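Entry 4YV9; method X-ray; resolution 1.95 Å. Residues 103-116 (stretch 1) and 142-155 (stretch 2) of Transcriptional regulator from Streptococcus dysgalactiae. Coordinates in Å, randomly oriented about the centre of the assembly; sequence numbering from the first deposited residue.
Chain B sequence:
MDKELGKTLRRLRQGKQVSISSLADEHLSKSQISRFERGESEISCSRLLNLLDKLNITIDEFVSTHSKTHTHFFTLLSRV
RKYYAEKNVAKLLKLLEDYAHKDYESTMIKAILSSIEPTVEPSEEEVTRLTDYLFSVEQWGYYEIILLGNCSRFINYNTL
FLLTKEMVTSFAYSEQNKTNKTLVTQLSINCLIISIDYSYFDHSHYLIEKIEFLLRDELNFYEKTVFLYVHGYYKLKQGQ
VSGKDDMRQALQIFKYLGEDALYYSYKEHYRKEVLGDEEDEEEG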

ATOM      1  N   ASP B 103      20.864  11.801  15.589  1.00 51.39           N
ATOM      2  CA  ASP B 103      21.891  10.760  15.462  1.00 53.70           C
ATOM      3  C   ASP B 103      21.542   9.726  14.401  1.00 51.94           C
ATOM      4  O   ASP B 103      22.342   9.475  13.501  1.00 47.00           O
ATOM      5  CB  ASP B 103      22.142  10.055  16.799  1.00 53.76           C
ATOM      6  CG  ASP B 103      23.427   9.224  16.793  1.00 55.79           C
ATOM      7  OD1 ASP B 103      24.485   9.736  16.359  1.00 59.43           O
ATOM      8  OD2 ASP B 103      23.385   8.051  17.218  1.00 54.32           O
ATOM      9  N   TYR B 104      20.350   9.141  14.483  1.00 47.06           N
ATOM     10  CA  TYR B 104      20.001   8.070  13.557  1.00 44.43           C
ATOM     11  C   TYR B 104      19.834   8.587  12.134  1.00 39.79           C
ATOM     12  O   TYR B 104      20.233   7.915  11.181  1.00 38.17           O
ATOM     13  CB  TYR B 104      18.726   7.352  13.999  1.00 41.34           C
ATOM     14  CG  TYR B 104      18.777   6.889  15.435  1.00 44.71           C
ATOM     15  CD1 TYR B 104      19.962   6.440  15.995  1.00 45.95           C
ATOM     16  CD2 TYR B 104      17.641   6.934  16.238  1.00 47.18           C
ATOM     17  CE1 TYR B 104      20.018   6.036  17.306  1.00 49.03           C
ATOM     18  CE2 TYR B 104      17.688   6.530  17.547  1.00 48.09           C
ATOM     19  CZ  TYR B 104      18.875   6.082  18.076  1.00 47.34           C
ATOM     20  OH  TYR B 104      18.927   5.683  19.385  1.00 47.70           O
ATOM     21  N   GLU B 105      19.260   9.776  11.995  1.00 41.94           N
ATOM     22  CA  GLU B 105      19.092  10.393  10.684  1.00 39.52           C
ATOM     23  C   GLU B 105      20.442  10.682  10.004  1.00 44.84           C
ATOM     24  O   GLU B 105      20.627  10.395   8.826  1.00 46.87           O
ATOM     25  CB  GLU B 105      18.295  11.692  10.791  1.00 39.79           C
ATOM     26  CG  GLU B 105      16.778  11.521  11.061  1.00 56.39           C
ATOM     27  CD  GLU B 105      16.477  11.176  12.499  1.00 54.45           C
ATOM     28  OE1 GLU B 105      17.429  11.142  13.307  1.00 50.42           O
ATOM     29  OE2 GLU B 105      15.294  10.927  12.825  1.00 52.19           O
ATOM     30  N   SER B 106      21.377  11.271  10.731  1.00 50.36           N
ATOM     31  CA  SER B 106      22.642  11.622  10.096  1.00 49.36           C
ATOM     32  C   SER B 106      23.420  10.351   9.827  1.00 43.72           C
ATOM     33  O   SER B 106      24.077  10.249   8.799  1.00 46.51           O
ATOM     34  CB  SER B 106      23.449  12.615  10.939  1.00 54.82           C
ATOM     35  OG  SER B 106      23.687  12.127  12.243  1.00 58.74           O
ATOM     36  N   THR B 107      23.324   9.371  10.728  1.00 39.73           N
ATOM     37  CA  THR B 107      23.953   8.073  10.494  1.00 40.04           C
ATOM     38  C   THR B 107      23.417   7.471   9.193  1.00 38.51           C
ATOM     39  O   THR B 107      24.177   6.944   8.386  1.00 42.25           O
ATOM     40  CB  THR B 107      23.723   7.082  11.670  1.00 44.12           C
ATOM     41  OG1 THR B 107      24.551   7.456  12.784  1.00 43.80           O
ATOM     42  CG2 THR B 107      24.090   5.663  11.235  1.00 38.24           C
HETATM   43  N   MSE B 108      22.110   7.589   8.979  1.00 39.24           N
HETATM   44  CA  MSE B 108      21.499   7.160   7.728  1.00 45.08           C
HETATM   45  C   MSE B 108      21.909   7.992   6.496  1.00 45.37           C
HETATM   46  O   MSE B 108      22.064   7.457   5.396  1.00 41.51           O
HETATM   47  CB  MSE B 108      19.979   7.191   7.863  1.00 44.90           C
HETATM   48  CG  MSE B 108      19.287   6.835   6.593  1.00 46.05           C
HETATM   49 SE   MSE B 108      17.320   7.001   6.679  1.00 57.93          SE
HETATM   50  CE  MSE B 108      17.083   7.122   4.784  1.00 49.86           C
ATOM     51  N   ILE B 109      22.042   9.300   6.676  1.00 43.44           N
ATOM     52  CA  ILE B 109      22.481  10.178   5.581  1.00 48.25           C
ATOM     53  C   ILE B 109      23.905   9.826   5.144  1.00 43.18           C
ATOM     54  O   ILE B 109      24.214   9.805   3.950  1.00 51.15           O
ATOM     55  CB  ILE B 109      22.420  11.656   5.982  1.00 47.28           C
ATOM     56  CG1 ILE B 109      20.972  12.065   6.243  1.00 48.99           C
ATOM     57  CG2 ILE B 109      22.975  12.549   4.866  1.00 47.38           C
ATOM     58  CD1 ILE B 109      20.830  13.430   6.881  1.00 52.42           C
ATOM     59  N   LYS B 110      24.759   9.527   6.120  1.00 42.87           N
ATOM     60  CA  LYS B 110      26.131   9.099   5.841  1.00 45.69           C
ATOM     61  C   LYS B 110      26.149   7.778   5.080  1.00 41.25           C
ATOM     62  O   LYS B 110      26.947   7.595   4.160  1.00 43.86           O
ATOM     63  CB  LYS B 110      26.936   8.965   7.136  1.00 44.79           C
ATOM     64  CG  LYS B 110      27.113  10.273   7.908  1.00 47.65           C
ATOM     65  CD  LYS B 110      28.050  10.091   9.102  1.00 44.17           C
ATOM     66  CE  LYS B 110      28.047  11.315  10.000  1.00 47.68           C
ATOM     67  NZ  LYS B 110      29.025  11.164  11.121  1.00 47.27           N
ATOM     68  N   ALA B 111      25.274   6.855   5.471  1.00 43.07           N
ATOM     69  CA  ALA B 111      25.185   5.555   4.804  1.00 45.01           C
ATOM     70  C   ALA B 111      24.808   5.730   3.341  1.00 47.99           C
ATOM     71  O   ALA B 111      25.387   5.103   2.458  1.00 49.18           O
ATOM     72  CB  ALA B 111      24.166   4.653   5.505  1.00 39.93           C
ATOM     73  N   ILE B 112      23.824   6.583   3.093  1.00 47.60           N
ATOM     74  CA  ILE B 112      23.346   6.811   1.733  1.00 54.39           C
ATOM     75  C   ILE B 112      24.395   7.539   0.927  1.00 55.13           C
ATOM     76  O   ILE B 112      24.694   7.171  -0.211  1.00 62.66           O
ATOM     77  CB  ILE B 112      22.036   7.627   1.716  1.00 52.81           C
ATOM     78  CG1 ILE B 112      20.891   6.788   2.257  1.00 56.57           C
ATOM     79  CG2 ILE B 112      21.718   8.113   0.304  1.00 53.05           C
ATOM     80  CD1 ILE B 112      19.748   7.618   2.796  1.00 57.95           C
ATOM     81  N   LEU B 113      24.954   8.581   1.531  1.00 57.16           N
ATOM     82  CA  LEU B 113      25.979   9.394   0.887  1.00 55.30           C
ATOM     83  C   LEU B 113      27.218   8.586   0.511  1.00 55.81           C
ATOM     84  O   LEU B 113      27.898   8.912  -0.465  1.00 55.01           O
ATOM     85  CB  LEU B 113      26.372  10.561   1.797  1.00 56.77           C
ATOM     86  CG  LEU B 113      27.572  11.420   1.399  1.00 65.70           C
ATOM     87  CD1 LEU B 113      27.338  12.055   0.053  1.00 56.26           C
ATOM     88  CD2 LEU B 113      27.821  12.472   2.456  1.00 64.85           C
ATOM     89  N   SER B 114      27.518   7.540   1.281  1.00 51.92           N
ATOM     90  CA  SER B 114      28.680   6.694   0.998  1.00 56.22           C
ATOM     91  C   SER B 114      28.540   5.953  -0.331  1.00 66.77           C
ATOM     92  O   SER B 114      29.536   5.504  -0.903  1.00 63.59           O
ATOM     93  CB  SER B 114      28.903   5.674   2.114  1.00 53.49           C
ATOM     94  OG  SER B 114      27.860   4.717   2.121  1.00 67.58           O
ATOM     95  N   SER B 115      27.305   5.817  -0.815  1.00 64.42           N
ATOM     96  CA  SER B 115      27.050   5.120  -2.076  1.00 69.99           C
ATOM     97  C   SER B 115      27.359   5.965  -3.302  1.00 74.55           C
ATOM     98  O   SER B 115      27.304   5.466  -4.421  1.00 84.12           O
ATOM     99  CB  SER B 115      25.597   4.638  -2.149  1.00 79.84           C
ATOM    100  OG  SER B 115      25.471   3.306  -1.677  1.00 77.96           O
ATOM    101  N   ILE B 116      27.678   7.240  -3.098  1.00 74.99           N
ATOM    102  CA  ILE B 116      28.076   8.104  -4.203  1.00 81.16           C
ATOM    103  C   ILE B 116      29.348   8.885  -3.870  1.00 77.50           C
ATOM    104  O   ILE B 116      29.912   9.580  -4.721  1.00 70.05           O
ATOM    105  CB  ILE B 116      26.966   9.099  -4.576  1.00 87.20           C
ATOM    106  CG1 ILE B 116      26.796  10.140  -3.476  1.00 89.94           C
ATOM    107  CG2 ILE B 116      25.642   8.378  -4.839  1.00 81.11           C
ATOM    108  CD1 ILE B 116      25.742  11.150  -3.801  1.00 94.13           C
TER
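Stretch 2, residues 142-155: YYEIILLGNCSRFI

Stretch 2 begins as a helix from Tyr142, and a 3-10 segment, 152-154, follows. Its helix runs in the same general direction as helix 103-113. The axes cross at 35° and approach to 9.1 Å. The backbones come nearest at Ala111 and Cys151, with 5.5 Å between their CA atoms.

Near the start of the contact, Tyr143 OH donates a hydrogen bond to Glu105 OE2 at 2.7 Å. Both side chains leave their helices sideways, and their ends meet. The carboxylate oxygen lies at the edge of the Tyr143 ring.

The middle is mostly apolar. Selenomethionine Met108, with chi1 to chi3 all t, sits among Ile146, Leu147, Asn150 and Cys151. Met108 CB is 3.8 Å from Leu147 CD2, and Met108 CE is 3.9 Å from Ile146 CG2. Met108 CE also lies 3.0 Å from Asn150 ND2. The amide OD1 and ND2 of Asn150 are hydrogen-bonded elsewhere in the structure.

Ala111 O accepts twice. Ser114 OG donates to Ala111 O at 2.5 Å from within stretch 1, and Arg153 NH2 gives Ala111 O a weak hydrogen bond at 2.7 Å, with an N-H...O angle of 125°. Ser115 OG lies over a face of the guanidinium, 3.0 Å from Arg153 NH2, but the angle is too poor for a hydrogen bond. Phe154 CE2 packs 3.9 Å from Ala111 CB.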

ATOM      1  N   TYR B 142       7.591   2.218   9.905  1.00 35.18           N
ATOM      2  CA  TYR B 142       8.267   2.735   8.715  1.00 37.73           C
ATOM      3  C   TYR B 142       9.677   3.270   9.025  1.00 32.92           C
ATOM      4  O   TYR B 142      10.640   2.972   8.310  1.00 31.73           O
ATOM      5  CB  TYR B 142       7.398   3.832   8.100  1.00 36.18           C
ATOM      6  CG  TYR B 142       7.867   4.366   6.777  1.00 38.03           C
ATOM      7  CD1 TYR B 142       7.688   3.636   5.614  1.00 36.98           C
ATOM      8  CD2 TYR B 142       8.450   5.630   6.682  1.00 39.39           C
ATOM      9  CE1 TYR B 142       8.117   4.136   4.373  1.00 39.15           C
ATOM     10  CE2 TYR B 142       8.865   6.139   5.463  1.00 43.04           C
ATOM     11  CZ  TYR B 142       8.697   5.389   4.311  1.00 46.09           C
ATOM     12  OH  TYR B 142       9.107   5.896   3.095  1.00 52.28           O
ATOM     13  N   TYR B 143       9.784   4.050  10.098  1.00 36.47           N
ATOM     14  CA  TYR B 143      11.064   4.634  10.546  1.00 40.40           C
ATOM     15  C   TYR B 143      12.170   3.595  10.710  1.00 41.78           C
ATOM     16  O   TYR B 143      13.250   3.709  10.108  1.00 35.95           O
ATOM     17  CB  TYR B 143      10.846   5.372  11.875  1.00 37.76           C
ATOM     18  CG  TYR B 143      12.013   6.181  12.434  1.00 35.69           C
ATOM     19  CD1 TYR B 143      12.524   7.267  11.736  1.00 36.29           C
ATOM     20  CD2 TYR B 143      12.534   5.908  13.701  1.00 33.74           C
ATOM     21  CE1 TYR B 143      13.530   8.044  12.264  1.00 38.84           C
ATOM     22  CE2 TYR B 143      13.549   6.684  14.239  1.00 37.82           C
ATOM     23  CZ  TYR B 143      14.045   7.747  13.507  1.00 38.94           C
ATOM     24  OH  TYR B 143      15.051   8.542  14.011  1.00 37.27           O
ATOM     25  N   GLU B 144      11.902   2.579  11.523  1.00 35.24           N
ATOM     26  CA  GLU B 144      12.917   1.575  11.822  1.00 31.58           C
ATOM     27  C   GLU B 144      13.253   0.755  10.588  1.00 34.49           C
ATOM     28  O   GLU B 144      14.416   0.410  10.366  1.00 36.20           O
ATOM     29  CB  GLU B 144      12.453   0.659  12.967  1.00 31.03           C
ATOM     30  CG  GLU B 144      12.422   1.331  14.334  1.00 40.93           C
ATOM     31  CD  GLU B 144      11.192   2.228  14.553  1.00 38.72           C
ATOM     32  OE1 GLU B 144      10.143   2.013  13.906  1.00 39.05           O
ATOM     33  OE2 GLU B 144      11.288   3.163  15.372  1.00 33.77           O
ATOM     34  N   ILE B 145      12.240   0.460   9.777  1.00 33.83           N
ATOM     35  CA  ILE B 145      12.427  -0.323   8.562  1.00 28.76           C
ATOM     36  C   ILE B 145      13.296   0.442   7.557  1.00 34.08           C
ATOM     37  O   ILE B 145      14.213  -0.122   6.959  1.00 42.71           O
ATOM     38  CB  ILE B 145      11.054  -0.686   7.906  1.00 32.07           C
ATOM     39  CG1 ILE B 145      10.221  -1.576   8.835  1.00 34.66           C
ATOM     40  CG2 ILE B 145      11.261  -1.389   6.564  1.00 39.94           C
ATOM     41  CD1 ILE B 145       8.742  -1.634   8.413  1.00 33.94           C
ATOM     42  N   ILE B 146      13.017   1.726   7.377  1.00 33.51           N
ATOM     43  CA  ILE B 146      13.792   2.535   6.428  1.00 34.34           C
ATOM     44  C   ILE B 146      15.230   2.758   6.929  1.00 38.54           C
ATOM     45  O   ILE B 146      16.196   2.733   6.151  1.00 37.22           O
ATOM     46  CB  ILE B 146      13.101   3.882   6.174  1.00 35.24           C
ATOM     47  CG1 ILE B 146      11.758   3.662   5.462  1.00 35.26           C
ATOM     48  CG2 ILE B 146      14.006   4.831   5.355  1.00 35.30           C
ATOM     49  CD1 ILE B 146      11.883   3.058   4.096  1.00 40.80           C
ATOM     50  N   LEU B 147      15.381   2.969   8.231  1.00 37.36           N
ATOM     51  CA  LEU B 147      16.716   3.085   8.805  1.00 37.25           C
ATOM     52  C   LEU B 147      17.531   1.822   8.523  1.00 38.41           C
ATOM     53  O   LEU B 147      18.645   1.901   8.006  1.00 40.96           O
ATOM     54  CB  LEU B 147      16.640   3.349  10.301  1.00 36.38           C
ATOM     55  CG  LEU B 147      16.289   4.782  10.707  1.00 41.32           C
ATOM     56  CD1 LEU B 147      16.022   4.829  12.204  1.00 38.01           C
ATOM     57  CD2 LEU B 147      17.438   5.746  10.313  1.00 35.38           C
ATOM     58  N   LEU B 148      16.966   0.662   8.844  1.00 38.64           N
ATOM     59  CA  LEU B 148      17.655  -0.605   8.637  1.00 38.73           C
ATOM     60  C   LEU B 148      17.996  -0.818   7.174  1.00 37.51           C
ATOM     61  O   LEU B 148      19.118  -1.193   6.843  1.00 44.21           O
ATOM     62  CB  LEU B 148      16.812  -1.787   9.136  1.00 34.02           C
ATOM     63  CG  LEU B 148      17.370  -3.174   8.804  1.00 39.76           C
ATOM     64  CD1 LEU B 148      18.611  -3.419   9.623  1.00 41.30           C
ATOM     65  CD2 LEU B 148      16.345  -4.277   9.057  1.00 38.91           C
ATOM     66  N   GLY B 149      17.020  -0.575   6.307  1.00 39.23           N
ATOM     67  CA  GLY B 149      17.201  -0.778   4.884  1.00 35.54           C
ATOM     68  C   GLY B 149      18.356   0.049   4.353  1.00 43.98           C
ATOM     69  O   GLY B 149      19.189  -0.451   3.609  1.00 45.92           O
ATOM     70  N   ASN B 150      18.439   1.306   4.766  1.00 39.44           N
ATOM     71  CA  ASN B 150      19.442   2.188   4.189  1.00 45.21           C
ATOM     72  C   ASN B 150      20.813   2.118   4.875  1.00 43.09           C
ATOM     73  O   ASN B 150      21.794   2.599   4.329  1.00 42.75           O
ATOM     74  CB  ASN B 150      18.912   3.621   4.177  1.00 47.04           C
ATOM     75  CG  ASN B 150      17.885   3.838   3.077  1.00 49.45           C
ATOM     76  OD1 ASN B 150      18.107   3.468   1.928  1.00 60.85           O
ATOM     77  ND2 ASN B 150      16.766   4.428   3.422  1.00 42.68           N
ATOM     78  N   CYS B 151      20.888   1.492   6.045  1.00 41.23           N
ATOM     79  CA  CYS B 151      22.167   1.365   6.748  1.00 42.46           C
ATOM     80  C   CYS B 151      22.751  -0.045   6.679  1.00 40.89           C
ATOM     81  O   CYS B 151      23.818  -0.298   7.239  1.00 44.01           O
ATOM     82  CB  CYS B 151      22.009   1.778   8.215  1.00 33.21           C
ATOM     83  SG  CYS B 151      21.656   3.539   8.404  1.00 42.41           S
ATOM     84  N   SER B 152      22.062  -0.949   5.984  1.00 40.44           N
ATOM     85  CA  SER B 152      22.406  -2.377   5.993  1.00 40.26           C
ATOM     86  C   SER B 152      23.833  -2.669   5.541  1.00 43.13           C
ATOM     87  O   SER B 152      24.461  -3.630   5.998  1.00 43.54           O
ATOM     88  CB  SER B 152      21.426  -3.163   5.114  1.00 41.21           C
ATOM     89  OG  SER B 152      20.151  -3.256   5.751  1.00 50.41           O
ATOM     90  N   ARG B 153      24.356  -1.852   4.640  1.00 46.83           N
ATOM     91  CA  ARG B 153      25.708  -2.109   4.139  1.00 49.06           C
ATOM     92  C   ARG B 153      26.777  -1.928   5.211  1.00 46.08           C
ATOM     93  O   ARG B 153      27.925  -2.332   5.024  1.00 48.50           O
ATOM     94  CB  ARG B 153      26.016  -1.210   2.947  1.00 52.91           C
ATOM     95  CG  ARG B 153      25.750  -1.862   1.596  1.00 69.53           C
ATOM     96  CD  ARG B 153      26.019  -0.854   0.514  1.00 79.40           C
ATOM     97  NE  ARG B 153      25.397   0.402   0.910  1.00 85.38           N
ATOM     98  CZ  ARG B 153      25.973   1.594   0.821  1.00 88.19           C
ATOM     99  NH1 ARG B 153      27.213   1.714   0.332  1.00 84.58           N
ATOM    100  NH2 ARG B 153      25.297   2.666   1.233  1.00 74.01           N
ATOM    101  N   PHE B 154      26.412  -1.316   6.332  1.00 44.09           N
ATOM    102  CA  PHE B 154      27.396  -1.052   7.370  1.00 46.91           C
ATOM    103  C   PHE B 154      27.146  -1.845   8.647  1.00 51.71           C
ATOM    104  O   PHE B 154      27.827  -1.637   9.645  1.00 50.79           O
ATOM    105  CB  PHE B 154      27.438   0.443   7.655  1.00 44.40           C
ATOM    106  CG  PHE B 154      27.845   1.256   6.460  1.00 46.21           C
ATOM    107  CD1 PHE B 154      29.188   1.427   6.153  1.00 46.94           C
ATOM    108  CD2 PHE B 154      26.889   1.813   5.624  1.00 43.30           C
ATOM    109  CE1 PHE B 154      29.573   2.161   5.044  1.00 57.39           C
ATOM    110  CE2 PHE B 154      27.262   2.549   4.514  1.00 50.48           C
ATOM    111  CZ  PHE B 154      28.609   2.726   4.224  1.00 56.80           C
ATOM    112  N   ILE B 155      26.177  -2.760   8.600  1.00 47.76           N
ATOM    113  CA  ILE B 155      25.896  -3.672   9.707  1.00 44.21           C
ATOM    114  C   ILE B 155      26.535  -5.044   9.456  1.00 47.98           C
ATOM    115  O   ILE B 155      26.415  -5.592   8.357  1.00 50.69           O
ATOM    116  CB  ILE B 155      24.369  -3.827   9.912  1.00 40.44           C
ATOM    117  CG1 ILE B 155      23.725  -2.445  10.036  1.00 39.43           C
ATOM    118  CG2 ILE B 155      24.073  -4.711  11.123  1.00 40.99           C
ATOM    119  CD1 ILE B 155      22.194  -2.419  10.027  1.00 35.33           C
TER